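Local atomic coordinates of neutral ceramidase (PDB entry 2ZWS), a protein that hydrolyses the N-acyl linkage of ceramides to give sphingosine and free fatty acid, using zinc, and also runs the reverse synthesis. Residues 58-64 with 92-98; 65-71 with 441-445. The contacts are given in a common frame with arbitrary orientation. Where two conformers were deposited one is given. Residues are numbered along the deposited sequence.

Interaction 1 (58-64 with 92-98). With ZN (zinc ion), chain B; FMT (formic acid), chain E.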
loop_
_atom_site.group_PDB
_atom_site.type_symbol
_atom_site.label_atom_id
_atom_site.label_comp_id
_atom_site.label_asym_id
_atom_site.label_seq_id
_atom_site.Cartn_x
_atom_site.Cartn_y
_atom_site.Cartn_z
ATOM N N TYR A 58 11.652 -2.130 -8.470
ATOM C CA TYR A 58 10.987 -1.857 -7.207
ATOM C C TYR A 58 9.588 -1.314 -7.512
ATOM O O TYR A 58 9.436 -0.435 -8.365
ATOM C CB TYR A 58 11.796 -0.806 -6.414
ATOM C CG TYR A 58 11.082 -0.270 -5.215
ATOM C CD1 TYR A 58 10.295 0.886 -5.295
ATOM C CD2 TYR A 58 11.182 -0.932 -4.001
ATOM C CE1 TYR A 58 9.610 1.377 -4.191
ATOM C CE2 TYR A 58 10.519 -0.447 -2.860
ATOM C CZ TYR A 58 9.731 0.699 -2.973
ATOM O OH TYR A 58 9.074 1.168 -1.856
ATOM N N VAL A 59 8.570 -1.927 -6.902
ATOM C CA VAL A 59 7.195 -1.474 -7.098
ATOM C C VAL A 59 6.585 -1.105 -5.758
ATOM O O VAL A 59 6.607 -1.921 -4.821
ATOM C CB VAL A 59 6.293 -2.563 -7.818
ATOM C CG1 VAL A 59 4.923 -2.004 -8.110
ATOM C CG2 VAL A 59 6.948 -3.094 -9.121
ATOM N N ASN A 60 6.091 0.128 -5.633
ATOM C CA ASN A 60 5.353 0.485 -4.426
ATOM C C ASN A 60 3.856 0.576 -4.762
ATOM O O ASN A 60 3.483 1.103 -5.813
ATOM C CB ASN A 60 5.844 1.817 -3.814
ATOM C CG ASN A 60 5.401 2.003 -2.372
ATOM O OD1 ASN A 60 5.555 1.116 -1.523
ATOM N ND2 ASN A 60 4.906 3.180 -2.089
ATOM N N THR A 61 3.018 -0.012 -3.908
ATOM C CA THR A 61 1.600 -0.163 -4.191
ATOM C C THR A 61 0.721 0.541 -3.145
ATOM O O THR A 61 1.012 0.519 -1.920
ATOM C CB THR A 61 1.206 -1.675 -4.234
ATOM O OG1 THR A 61 1.432 -2.278 -2.938
ATOM C CG2 THR A 61 1.996 -2.427 -5.360
ATOM N N ASP A 62 -0.369 1.141 -3.628
ATOM C CA ASP A 62 -1.358 1.769 -2.756
ATOM C C ASP A 62 -2.298 0.708 -2.109
ATOM O O ASP A 62 -3.508 0.694 -2.374
ATOM C CB ASP A 62 -2.192 2.798 -3.542
ATOM C CG ASP A 62 -1.410 4.036 -3.974
ATOM O OD1 ASP A 62 -0.628 4.592 -3.173
ATOM O OD2 ASP A 62 -1.647 4.513 -5.109
ATOM N N LEU A 63 -1.718 -0.140 -1.266
ATOM C CA LEU A 63 -2.417 -1.269 -0.644
ATOM C C LEU A 63 -2.098 -1.305 0.840
ATOM O O LEU A 63 -1.092 -0.736 1.283
ATOM C CB LEU A 63 -1.944 -2.608 -1.250
ATOM C CG LEU A 63 -2.213 -2.752 -2.753
ATOM C CD1 LEU A 63 -1.553 -3.984 -3.294
ATOM C CD2 LEU A 63 -3.726 -2.790 -3.002
ATOM N N GLY A 64 -2.911 -2.028 1.619
ATOM C CA GLY A 64 -2.620 -2.227 3.037
ATOM C C GLY A 64 -1.338 -3.008 3.221
ATOM O O GLY A 64 -0.560 -2.756 4.150
ATOM N N MET A 92 11.113 -6.298 -6.199
ATOM C CA MET A 92 10.670 -5.999 -4.826
ATOM C C MET A 92 9.313 -5.331 -4.891
ATOM O O MET A 92 9.145 -4.352 -5.594
ATOM C CB MET A 92 11.666 -5.072 -4.096
ATOM C CG MET A 92 11.304 -4.821 -2.643
ATOM S SD MET A 92 12.490 -3.759 -1.782
ATOM C CE MET A 92 13.979 -4.777 -1.834
ATOM N N LEU A 93 8.364 -5.863 -4.118
ATOM C CA LEU A 93 7.011 -5.297 -4.067
ATOM C C LEU A 93 6.769 -4.781 -2.670
ATOM O O LEU A 93 7.022 -5.505 -1.719
ATOM C CB LEU A 93 5.972 -6.387 -4.387
ATOM C CG LEU A 93 6.136 -7.193 -5.674
ATOM C CD1 LEU A 93 4.971 -8.176 -5.799
ATOM C CD2 LEU A 93 6.212 -6.312 -6.931
ATOM N N ALA A 94 6.330 -3.539 -2.519
ATOM C CA ALA A 94 6.083 -2.970 -1.201
ATOM C C ALA A 94 4.758 -2.233 -1.207
ATOM O O ALA A 94 4.186 -1.957 -2.268
ATOM C CB ALA A 94 7.209 -2.061 -0.829
ATOM N N ALA A 95 4.235 -1.959 -0.020
ATOM C CA ALA A 95 2.938 -1.298 0.103
ATOM C C ALA A 95 3.029 -0.051 0.988
ATOM O O ALA A 95 3.868 0.025 1.911
ATOM C CB ALA A 95 1.973 -2.275 0.735
ATOM N N THR A 96 2.102 0.870 0.745
ATOM C CA THR A 96 2.026 2.117 1.504
ATOM C C THR A 96 1.307 1.924 2.861
ATOM O O THR A 96 1.379 2.812 3.739
ATOM C CB THR A 96 1.178 3.165 0.763
ATOM O OG1 THR A 96 -0.150 2.627 0.582
ATOM C CG2 THR A 96 1.827 3.600 -0.548
ATOM N N HIS A 97 0.569 0.817 2.996
ATOM C CA HIS A 97 -0.195 0.515 4.231
ATOM C C HIS A 97 -1.417 1.414 4.395
ATOM O O HIS A 97 -1.864 1.698 5.509
ATOM C CB HIS A 97 0.706 0.549 5.455
ATOM C CG HIS A 97 0.174 -0.185 6.638
ATOM N ND1 HIS A 97 -0.472 -1.400 6.541
ATOM C CD2 HIS A 97 0.321 0.069 7.968
ATOM C CE1 HIS A 97 -0.758 -1.828 7.769
ATOM N NE2 HIS A 97 -0.277 -0.963 8.650
ATOM N N THR A 98 -1.986 1.859 3.278
ATOM C CA THR A 98 -3.318 2.477 3.348
ATOM C C THR A 98 -4.326 1.498 3.939
ATOM O O THR A 98 -4.292 0.298 3.607
ATOM C CB THR A 98 -3.822 2.975 1.965
ATOM O OG1 THR A 98 -5.178 3.419 2.074
ATOM C CG2 THR A 98 -3.738 1.891 0.892
HETATM ZN ZN ZN B . -0.223 -1.351 10.784
HETATM C C FMT E . 2.852 6.152 -2.930
HETATM O O1 FMT E . 1.606 6.408 -2.835
HETATM O O2 FMT E . 3.472 5.187 -3.480
HETATM O O HOH W 1 6.339 0.887 1.181
HETATM O O HOH W 2 -1.604 4.412 -0.756
HETATM O O HOH W 3 -2.332 -1.509 10.765
#
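His97 NE2 sits 2.2 Å from the zinc, while His97 ND1 donates to Gly64 O at 2.8 Å. That carbonyl, near the ring plane, fixes the tautomer and orients the imidazole; water 3 is on the metal at 2.1 Å, and His204, Glu411 and Tyr448 are its other protein ligands. The backbone of the same residue is held too, His97 N donating a hydrogen bond to Leu63 O at 2.8 Å. Further back, 58-61 and 92-95 run parallel, Tyr58 beside Met92 through Thr61 beside Ala95. Val59 N hydrogen-bonds to Met92 O, Ala94 N to Val59 O and Thr61 N to Ala94 O, each 2.8 Å; Thr96 N reaches Thr61 O and Thr61 OG1 also donates to Ala94 O, both at 2.9 Å. Asp62, centre of an inverse gamma turn, shares water 2 through OD1 with Thr96 OG1, while OD2 accepts a hydrogen bond from Trp41 N and forms a salt bridge with Arg43. Met92 SD meets the edge of the Tyr58 ring, 3.8 Å from CD2, and on the other face Val59 CB touches Leu93 CD2 at 3.9 Å, under helix 120-138. These are neighbouring strands of a beta-alpha-beta unit, 55-61 and 91-95 joined through helix 68-81; Asn60, inferred to bind substrate, lies near the C-terminal end of one strand, and His97 of the zinc site in the loop just after the other.

Interaction 2 (65-71 with 441-445); sequences MIFQAVH and YANAY. With FMT (formic acid), chain D.
Met65 lays its methyl over one face of the Tyr445 ring, CE 3.7 Å from the centroid and 13° off the normal, a CH-pi contact, with Met65 SD 4.8 Å from the centroid as a Met-aromatic contact. The bend of Met65 (p, m, m) and the t rotamer of Tyr445 make this possible. Residues 65-67 are extended, Phe67 is the N-cap, and the helix starts at Gln68. Opposite runs an irregular loop in which Tyr441 and Asn443 have positive phi (59° and 72°); Phe67 and Ala444 are closest in register, CA to CA 4.3 Å. Ile66, in the conformer given, pushes CD1 very tightly to 2.5 Å from Tyr441 O. Here the N terminus of helix 68-81 meets the loop after strand 435-439 beside the zinc site, consistent with a substrate pocket, since Gln68 and Tyr445 are inferred to bind substrate; Tyr441 OH and Tyr445 OH are both hydrogen-bonded to the zinc ligand Glu411. A formic acid bridges the segments, its O1 accepting from Gln68 N at 2.8 Å and Tyr445 N at 2.9 Å. Water 4 links Ile66 N (2.9 Å) to Ala444 O (2.8 Å), and water 5 links Gln68 NE2 (3.1 Å) to Asn443 O (2.7 Å); Gln68 NE2 also donates to Val392 O. Asn443 CB rides over one face of the His71 ring, 4.2 Å from its centroid.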
loop_
_atom_site.group_PDB
_atom_site.type_symbol
_atom_site.label_atom_id
_atom_site.label_comp_id
_atom_site.label_asym_id
_atom_site.label_seq_id
_atom_site.Cartn_x
_atom_site.Cartn_y
_atom_site.Cartn_z
ATOM N N MET A 65 -1.101 -3.956 2.312
ATOM C CA MET A 65 0.106 -4.765 2.391
ATOM C C MET A 65 0.275 -5.531 1.098
ATOM O O MET A 65 -0.630 -5.529 0.242
ATOM C CB MET A 65 0.071 -5.699 3.597
ATOM C CG MET A 65 -1.201 -6.426 3.774
ATOM S SD MET A 65 -2.612 -5.546 4.581
ATOM C CE MET A 65 -2.065 -5.270 6.251
ATOM N N ILE A 66 1.446 -6.141 0.918
ATOM C CA ILE A 66 1.558 -7.028 -0.248
ATOM C C ILE A 66 1.727 -8.448 0.239
ATOM O O ILE A 66 2.740 -8.896 0.753
ATOM C CB ILE A 66 2.604 -6.632 -1.308
ATOM C CG1 ILE A 66 3.959 -6.540 -0.652
ATOM C CG2 ILE A 66 2.206 -5.320 -2.015
ATOM C CD1 ILE A 66 4.192 -5.239 -0.140
ATOM N N PHE A 67 0.638 -9.157 0.082
ATOM C CA PHE A 67 0.570 -10.499 0.628
ATOM C C PHE A 67 1.371 -11.491 -0.203
ATOM O O PHE A 67 1.558 -11.295 -1.412
ATOM C CB PHE A 67 -0.881 -10.950 0.689
ATOM C CG PHE A 67 -1.728 -10.193 1.700
ATOM C CD1 PHE A 67 -2.807 -9.428 1.246
ATOM C CD2 PHE A 67 -1.434 -10.226 3.074
ATOM C CE1 PHE A 67 -3.624 -8.750 2.112
ATOM C CE2 PHE A 67 -2.268 -9.532 3.995
ATOM C CZ PHE A 67 -3.375 -8.798 3.493
ATOM N N GLN A 68 1.813 -12.571 0.436
ATOM C CA GLN A 68 2.545 -13.614 -0.254
ATOM C C GLN A 68 1.837 -14.100 -1.532
ATOM O O GLN A 68 2.488 -14.315 -2.561
ATOM C CB GLN A 68 2.837 -14.770 0.689
ATOM C CG GLN A 68 3.652 -15.847 0.068
ATOM C CD GLN A 68 4.476 -16.557 1.119
ATOM O OE1 GLN A 68 4.019 -17.540 1.747
ATOM N NE2 GLN A 68 5.667 -16.023 1.386
ATOM N N ALA A 69 0.519 -14.252 -1.479
ATOM C CA ALA A 69 -0.216 -14.709 -2.673
ATOM C C ALA A 69 -0.031 -13.810 -3.923
ATOM O O ALA A 69 0.070 -14.292 -5.068
ATOM C CB ALA A 69 -1.700 -14.850 -2.324
ATOM N N VAL A 70 -0.019 -12.497 -3.691
ATOM C CA VAL A 70 0.224 -11.510 -4.731
ATOM C C VAL A 70 1.659 -11.656 -5.220
ATOM O O VAL A 70 1.887 -11.713 -6.424
ATOM C CB VAL A 70 -0.073 -10.092 -4.181
ATOM C CG1 VAL A 70 0.357 -9.008 -5.190
ATOM C CG2 VAL A 70 -1.576 -9.971 -3.832
ATOM N N HIS A 71 2.631 -11.666 -4.302
ATOM C CA HIS A 71 4.040 -11.808 -4.685
ATOM C C HIS A 71 4.263 -13.036 -5.569
ATOM O O HIS A 71 4.858 -12.939 -6.654
ATOM C CB HIS A 71 4.859 -11.883 -3.394
ATOM C CG HIS A 71 6.320 -12.083 -3.605
ATOM N ND1 HIS A 71 6.969 -13.224 -3.185
ATOM C CD2 HIS A 71 7.277 -11.274 -4.132
ATOM C CE1 HIS A 71 8.256 -13.124 -3.468
ATOM N NE2 HIS A 71 8.469 -11.951 -4.038
ATOM N N TYR A 441 6.691 -3.811 5.055
ATOM C CA TYR A 441 5.517 -4.065 4.201
ATOM C C TYR A 441 5.920 -4.531 2.797
ATOM O O TYR A 441 5.246 -4.201 1.819
ATOM C CB TYR A 441 4.625 -2.823 4.065
ATOM C CG TYR A 441 4.285 -2.174 5.388
ATOM C CD1 TYR A 441 3.174 -2.590 6.118
ATOM C CD2 TYR A 441 5.094 -1.165 5.923
ATOM C CE1 TYR A 441 2.856 -1.992 7.365
ATOM C CE2 TYR A 441 4.807 -0.568 7.152
ATOM C CZ TYR A 441 3.694 -0.994 7.873
ATOM O OH TYR A 441 3.454 -0.392 9.073
ATOM N N ALA A 442 6.995 -5.311 2.699
ATOM C CA ALA A 442 7.472 -5.768 1.371
ATOM C C ALA A 442 7.360 -7.285 1.179
ATOM O O ALA A 442 7.755 -8.067 2.073
ATOM C CB ALA A 442 8.923 -5.332 1.132
ATOM N N ASN A 443 6.822 -7.685 0.017
ATOM C CA ASN A 443 6.820 -9.061 -0.482
ATOM C C ASN A 443 5.905 -10.070 0.218
ATOM O O ASN A 443 5.505 -11.052 -0.415
ATOM C CB ASN A 443 8.237 -9.634 -0.610
ATOM C CG ASN A 443 9.131 -8.828 -1.545
ATOM O OD1 ASN A 443 10.344 -8.687 -1.277
ATOM N ND2 ASN A 443 8.581 -8.357 -2.648
ATOM N N ALA A 444 5.591 -9.854 1.496
ATOM C CA ALA A 444 4.571 -10.645 2.209
ATOM C C ALA A 444 4.131 -9.816 3.390
ATOM O O ALA A 444 4.646 -8.704 3.594
ATOM C CB ALA A 444 5.121 -11.993 2.660
ATOM N N TYR A 445 3.201 -10.345 4.172
ATOM C CA TYR A 445 2.799 -9.645 5.387
ATOM C C TYR A 445 2.663 -10.620 6.524
ATOM O O TYR A 445 1.877 -11.556 6.458
ATOM C CB TYR A 445 1.479 -8.915 5.149
ATOM C CG TYR A 445 1.052 -8.138 6.356
ATOM C CD1 TYR A 445 1.609 -6.885 6.654
ATOM C CD2 TYR A 445 0.116 -8.678 7.235
ATOM C CE1 TYR A 445 1.218 -6.187 7.824
ATOM C CE2 TYR A 445 -0.298 -7.986 8.357
ATOM C CZ TYR A 445 0.262 -6.749 8.665
ATOM O OH TYR A 445 -0.135 -6.074 9.783
HETATM C C FMT D . 0.581 -12.946 3.742
HETATM O O1 FMT D . 1.627 -12.516 3.195
HETATM O O2 FMT D . -0.378 -13.450 3.117
HETATM O O HOH W 4 3.415 -6.277 2.997
HETATM O O HOH W 5 6.158 -13.699 -0.556
#

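From the N terminus, 58-64 takes in the end of strand 55-61 and the turn after it, and continues without a break into 65-71, which leads into helix 68-81. The chain then returns in strand 91-95, and interaction 1 closes this short loop of 27 intervening residues. Interaction 2 closes a far longer one, of 369 residues, when 441-445 arrives after strand 435-439. Because 58-64 precedes 65-71 and 92-98 falls between 65-71 and 441-445, the contacts cross rather than nest. They also touch: Asn443 N lies 2.8 Å from Leu93 O and Ala95 N 3.1 Å from Tyr441 O, both probable hydrogen bonds. Strand, helix start and late loop thus meet around the zinc site.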